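Long-range contact in peroxisomal acyl-coenzyme A oxidase 1 (Arabidopsis thaliana, PDB 1W07), which catalyses the FAD-dependent desaturation of long- and medium-chain acyl-CoAs to 2-trans-enoyl-CoAs in peroxisomes, passing the electrons to oxygen to give hydrogen peroxide: residues D160-W174 against G240-M254. The protein carries 1 engineered substitution. Sequence-based numbering, arbitrary orientation.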
# COMPACT_ATOMS: atom_id res chain seq x y z
N ASP B 160 -49.83 -10.47 -9.31
CA ASP B 160 -49.14 -9.50 -10.15
C ASP B 160 -48.00 -8.84 -9.38
O ASP B 160 -47.82 -7.61 -9.41
CB ASP B 160 -50.13 -8.45 -10.67
CG ASP B 160 -49.56 -7.64 -11.81
OD1 ASP B 160 -48.92 -8.23 -12.70
OD2 ASP B 160 -49.77 -6.41 -11.82
N GLU B 161 -47.23 -9.66 -8.67
CA GLU B 161 -46.10 -9.16 -7.88
C GLU B 161 -44.85 -10.01 -8.09
O GLU B 161 -44.92 -11.16 -8.50
CB GLU B 161 -46.45 -9.17 -6.39
CG GLU B 161 -47.65 -8.33 -5.99
CD GLU B 161 -47.86 -8.33 -4.49
OE1 GLU B 161 -48.13 -9.41 -3.92
OE2 GLU B 161 -47.76 -7.24 -3.87
N PHE B 162 -43.70 -9.42 -7.79
CA PHE B 162 -42.44 -10.16 -7.90
C PHE B 162 -42.01 -10.52 -6.48
O PHE B 162 -41.96 -9.66 -5.61
CB PHE B 162 -41.36 -9.30 -8.56
CG PHE B 162 -41.27 -9.48 -10.04
CD1 PHE B 162 -41.62 -8.44 -10.91
CD2 PHE B 162 -40.83 -10.68 -10.58
CE1 PHE B 162 -41.53 -8.61 -12.28
CE2 PHE B 162 -40.74 -10.86 -11.94
CZ PHE B 162 -41.09 -9.82 -12.80
N VAL B 163 -41.73 -11.79 -6.26
CA VAL B 163 -41.30 -12.24 -4.94
C VAL B 163 -39.78 -12.26 -4.88
O VAL B 163 -39.14 -13.14 -5.46
CB VAL B 163 -41.82 -13.66 -4.63
CG1 VAL B 163 -41.32 -14.11 -3.27
CG2 VAL B 163 -43.36 -13.68 -4.68
N ILE B 164 -39.19 -11.27 -4.20
CA ILE B 164 -37.73 -11.18 -4.06
C ILE B 164 -37.34 -11.99 -2.84
O ILE B 164 -37.91 -11.80 -1.76
CB ILE B 164 -37.29 -9.72 -3.83
CG1 ILE B 164 -37.98 -8.80 -4.84
CG2 ILE B 164 -35.76 -9.61 -3.93
CD1 ILE B 164 -37.66 -9.10 -6.32
N HIS B 165 -36.36 -12.90 -2.99
CA HIS B 165 -35.95 -13.73 -1.87
C HIS B 165 -34.45 -14.00 -1.81
O HIS B 165 -33.77 -14.06 -2.83
CB HIS B 165 -36.70 -15.07 -1.90
CG HIS B 165 -36.54 -15.89 -0.66
ND1 HIS B 165 -36.94 -15.44 0.58
CD2 HIS B 165 -36.02 -17.12 -0.46
CE1 HIS B 165 -36.69 -16.38 1.49
NE2 HIS B 165 -36.13 -17.40 0.88
N THR B 166 -33.95 -14.16 -0.59
CA THR B 166 -32.53 -14.45 -0.35
C THR B 166 -32.44 -15.93 0.02
O THR B 166 -32.61 -16.31 1.18
CB THR B 166 -31.98 -13.59 0.81
OG1 THR B 166 -32.19 -12.20 0.52
CG2 THR B 166 -30.48 -13.84 0.98
N PRO B 167 -32.17 -16.79 -0.98
CA PRO B 167 -32.05 -18.24 -0.82
C PRO B 167 -31.19 -18.69 0.37
O PRO B 167 -31.66 -19.45 1.22
CB PRO B 167 -31.45 -18.69 -2.15
CG PRO B 167 -32.04 -17.72 -3.11
CD PRO B 167 -31.90 -16.40 -2.38
N THR B 168 -29.95 -18.21 0.42
CA THR B 168 -29.02 -18.56 1.48
C THR B 168 -28.31 -17.34 2.04
O THR B 168 -28.45 -16.23 1.52
CB THR B 168 -27.94 -19.52 0.96
OG1 THR B 168 -27.28 -18.95 -0.18
CG2 THR B 168 -28.57 -20.85 0.57
N GLN B 169 -27.55 -17.53 3.11
CA GLN B 169 -26.85 -16.41 3.73
C GLN B 169 -25.89 -15.74 2.75
O GLN B 169 -25.76 -14.52 2.76
CB GLN B 169 -26.09 -16.90 4.97
CG GLN B 169 -25.50 -15.77 5.81
CD GLN B 169 -24.79 -16.29 7.03
OE1 GLN B 169 -23.91 -17.15 6.93
NE2 GLN B 169 -25.15 -15.77 8.20
N THR B 170 -25.24 -16.55 1.91
CA THR B 170 -24.29 -16.03 0.93
C THR B 170 -24.98 -15.24 -0.18
O THR B 170 -24.32 -14.56 -0.97
CB THR B 170 -23.45 -17.18 0.29
OG1 THR B 170 -24.31 -18.13 -0.36
CG2 THR B 170 -22.65 -17.89 1.37
N ALA B 171 -26.31 -15.31 -0.23
CA ALA B 171 -27.09 -14.60 -1.24
C ALA B 171 -27.37 -13.18 -0.74
O ALA B 171 -27.84 -12.33 -1.50
CB ALA B 171 -28.41 -15.33 -1.51
N SER B 172 -27.08 -12.93 0.52
CA SER B 172 -27.31 -11.62 1.12
C SER B 172 -26.54 -10.52 0.38
O SER B 172 -25.37 -10.70 0.05
CB SER B 172 -26.88 -11.62 2.59
OG SER B 172 -27.50 -12.67 3.31
N LYS B 173 -27.19 -9.39 0.14
CA LYS B 173 -26.53 -8.26 -0.54
C LYS B 173 -25.47 -7.81 0.45
O LYS B 173 -25.69 -7.83 1.66
CB LYS B 173 -27.52 -7.13 -0.82
CG LYS B 173 -28.58 -7.50 -1.84
CD LYS B 173 -27.92 -7.98 -3.13
CE LYS B 173 -28.95 -8.46 -4.13
NZ LYS B 173 -28.34 -8.93 -5.42
N TRP B 174 -24.32 -7.40 -0.06
CA TRP B 174 -23.21 -7.01 0.80
C TRP B 174 -22.29 -6.05 0.06
O TRP B 174 -21.82 -6.36 -1.04
CB TRP B 174 -22.46 -8.30 1.19
CG TRP B 174 -21.46 -8.18 2.30
CD1 TRP B 174 -20.17 -7.73 2.21
CD2 TRP B 174 -21.69 -8.45 3.69
NE1 TRP B 174 -19.59 -7.71 3.45
CE2 TRP B 174 -20.50 -8.15 4.38
CE3 TRP B 174 -22.79 -8.92 4.41
CZ2 TRP B 174 -20.38 -8.30 5.77
CZ3 TRP B 174 -22.68 -9.07 5.79
CH2 TRP B 174 -21.47 -8.75 6.45
N GLY B 240 -23.76 -1.60 3.32
CA GLY B 240 -24.54 -2.54 4.08
C GLY B 240 -24.85 -3.90 3.51
O GLY B 240 -24.34 -4.30 2.46
N PHE B 241 -25.66 -4.63 4.25
CA PHE B 241 -26.08 -5.94 3.81
C PHE B 241 -27.59 -5.86 3.70
O PHE B 241 -28.21 -4.94 4.24
CB PHE B 241 -25.61 -7.01 4.79
CG PHE B 241 -26.10 -6.81 6.19
CD1 PHE B 241 -27.40 -7.18 6.55
CD2 PHE B 241 -25.26 -6.28 7.16
CE1 PHE B 241 -27.85 -7.02 7.87
CE2 PHE B 241 -25.69 -6.11 8.47
CZ PHE B 241 -27.00 -6.49 8.82
N LEU B 242 -28.19 -6.81 3.00
CA LEU B 242 -29.63 -6.80 2.82
C LEU B 242 -30.13 -8.19 2.47
O LEU B 242 -29.60 -8.82 1.55
CB LEU B 242 -30.02 -5.83 1.70
CG LEU B 242 -31.48 -5.79 1.21
CD1 LEU B 242 -32.40 -5.42 2.36
CD2 LEU B 242 -31.60 -4.77 0.09
N MET B 243 -31.13 -8.65 3.19
CA MET B 243 -31.71 -9.97 2.95
C MET B 243 -33.22 -9.79 2.79
O MET B 243 -33.83 -8.95 3.45
CB MET B 243 -31.43 -10.92 4.13
CG MET B 243 -29.94 -11.21 4.43
SD MET B 243 -29.65 -12.67 5.50
CE MET B 243 -30.42 -12.17 7.02
N PHE B 244 -33.83 -10.57 1.90
CA PHE B 244 -35.27 -10.49 1.68
C PHE B 244 -35.90 -11.83 2.06
O PHE B 244 -35.44 -12.88 1.62
CB PHE B 244 -35.59 -10.19 0.22
CG PHE B 244 -34.79 -9.08 -0.37
CD1 PHE B 244 -33.52 -9.32 -0.89
CD2 PHE B 244 -35.30 -7.79 -0.44
CE1 PHE B 244 -32.77 -8.30 -1.46
CE2 PHE B 244 -34.57 -6.76 -1.01
CZ PHE B 244 -33.30 -7.02 -1.52
N ASP B 245 -36.95 -11.79 2.88
CA ASP B 245 -37.65 -13.02 3.25
C ASP B 245 -38.95 -13.01 2.44
O ASP B 245 -40.00 -12.61 2.94
CB ASP B 245 -37.98 -13.05 4.75
CG ASP B 245 -38.55 -14.39 5.20
OD1 ASP B 245 -38.91 -15.19 4.31
OD2 ASP B 245 -38.63 -14.65 6.42
N HIS B 246 -38.86 -13.43 1.19
CA HIS B 246 -40.01 -13.46 0.30
C HIS B 246 -40.71 -12.10 0.22
O HIS B 246 -41.93 -12.01 0.38
CB HIS B 246 -40.99 -14.55 0.75
CG HIS B 246 -40.40 -15.92 0.75
ND1 HIS B 246 -40.05 -16.58 -0.41
CD2 HIS B 246 -40.06 -16.75 1.77
CE1 HIS B 246 -39.52 -17.75 -0.10
NE2 HIS B 246 -39.52 -17.88 1.22
N VAL B 247 -39.94 -11.05 -0.02
CA VAL B 247 -40.49 -9.71 -0.14
C VAL B 247 -41.26 -9.61 -1.45
O VAL B 247 -40.85 -10.17 -2.46
CB VAL B 247 -39.36 -8.64 -0.12
CG1 VAL B 247 -39.92 -7.27 -0.49
CG2 VAL B 247 -38.72 -8.59 1.26
N ARG B 248 -42.37 -8.88 -1.42
CA ARG B 248 -43.21 -8.72 -2.60
C ARG B 248 -43.25 -7.29 -3.13
O ARG B 248 -43.39 -6.33 -2.38
CB ARG B 248 -44.63 -9.21 -2.29
CG ARG B 248 -44.77 -10.73 -2.14
CD ARG B 248 -46.18 -11.13 -1.69
NE ARG B 248 -46.36 -12.58 -1.70
CZ ARG B 248 -46.71 -13.28 -2.78
NH1 ARG B 248 -46.93 -12.67 -3.93
NH2 ARG B 248 -46.81 -14.60 -2.71
N ILE B 249 -43.13 -7.16 -4.45
CA ILE B 249 -43.17 -5.85 -5.07
C ILE B 249 -44.02 -5.92 -6.33
O ILE B 249 -44.13 -6.97 -6.95
CB ILE B 249 -41.76 -5.37 -5.48
CG1 ILE B 249 -41.17 -6.35 -6.50
CG2 ILE B 249 -40.87 -5.23 -4.25
CD1 ILE B 249 -39.95 -5.82 -7.22
N PRO B 250 -44.63 -4.79 -6.73
CA PRO B 250 -45.46 -4.75 -7.93
C PRO B 250 -44.66 -5.17 -9.17
O PRO B 250 -43.48 -4.83 -9.31
CB PRO B 250 -45.90 -3.29 -7.99
CG PRO B 250 -46.00 -2.92 -6.54
CD PRO B 250 -44.72 -3.52 -5.99
N ARG B 251 -45.31 -5.90 -10.07
CA ARG B 251 -44.67 -6.35 -11.29
C ARG B 251 -44.07 -5.19 -12.07
O ARG B 251 -43.05 -5.34 -12.74
CB ARG B 251 -45.70 -7.08 -12.17
CG ARG B 251 -45.16 -7.60 -13.49
CD ARG B 251 -46.25 -8.31 -14.30
NE ARG B 251 -47.32 -7.40 -14.69
CZ ARG B 251 -47.22 -6.49 -15.65
NH1 ARG B 251 -46.10 -6.37 -16.35
NH2 ARG B 251 -48.24 -5.67 -15.90
N ASP B 252 -44.70 -4.02 -11.98
CA ASP B 252 -44.23 -2.86 -12.70
C ASP B 252 -42.99 -2.22 -12.08
O ASP B 252 -42.47 -1.23 -12.60
CB ASP B 252 -45.35 -1.83 -12.83
CG ASP B 252 -45.63 -1.11 -11.53
OD1 ASP B 252 -45.64 -1.77 -10.46
OD2 ASP B 252 -45.85 0.11 -11.57
N GLN B 253 -42.51 -2.77 -10.97
CA GLN B 253 -41.32 -2.23 -10.33
C GLN B 253 -40.05 -2.88 -10.89
O GLN B 253 -38.93 -2.63 -10.42
CB GLN B 253 -41.40 -2.37 -8.81
CG GLN B 253 -41.85 -1.07 -8.12
CD GLN B 253 -42.01 -1.20 -6.62
OE1 GLN B 253 -41.11 -1.68 -5.92
NE2 GLN B 253 -43.15 -0.78 -6.10
N MET B 254 -40.24 -3.70 -11.91
CA MET B 254 -39.12 -4.35 -12.58
C MET B 254 -38.71 -3.42 -13.71
O MET B 254 -39.54 -3.07 -14.54
CB MET B 254 -39.54 -5.69 -13.18
CG MET B 254 -38.45 -6.35 -14.03
SD MET B 254 -39.05 -7.66 -15.14
CE MET B 254 -37.99 -7.45 -16.52
O HOH W 1 -47.77 -4.29 -11.11
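Strand 161-165 pairs antiparallel with 247-250, F162 and I164 forming hydrogen-bonded pairs with I249 and V247, and strand 173-174 pairs likewise with 240-244. Both ladders belong to the beta domain of the acyl-CoA dehydrogenase fold. Between them, H165 and H246 stack face to face, ring centroids 3.5 Å apart and planes at 7°. H165 ND1 also accepts a hydrogen bond from H246 N (2.8 Å), its ring swung opposite the backbone N (chi1 -169°). With an alanine here, H246 N would probably lose this acceptor and the H246 ring its stacking partner, leaving that ring freer to turn. Next along, T166 OG1 accepts a nearly straight bond from F244 N (2.7 Å, 173°). I164 CG2 sits over the centre of the F244 ring. On that same side of the 161-165 ladder, F162 CB packs on I249 CG1, and F162 meets F204 edge-to-face. V163 CG2 lies over one face of the R248 guanidinium, which is bound to D156 and only weakly to E161. W174 CE3 touches F241 CB at 3.4 Å, and both rings meet F630 of the second subunit. At the far end, R251 NE donates in its guanidinium plane to the syn lone pair of D160 OD1, 2.7 Å away.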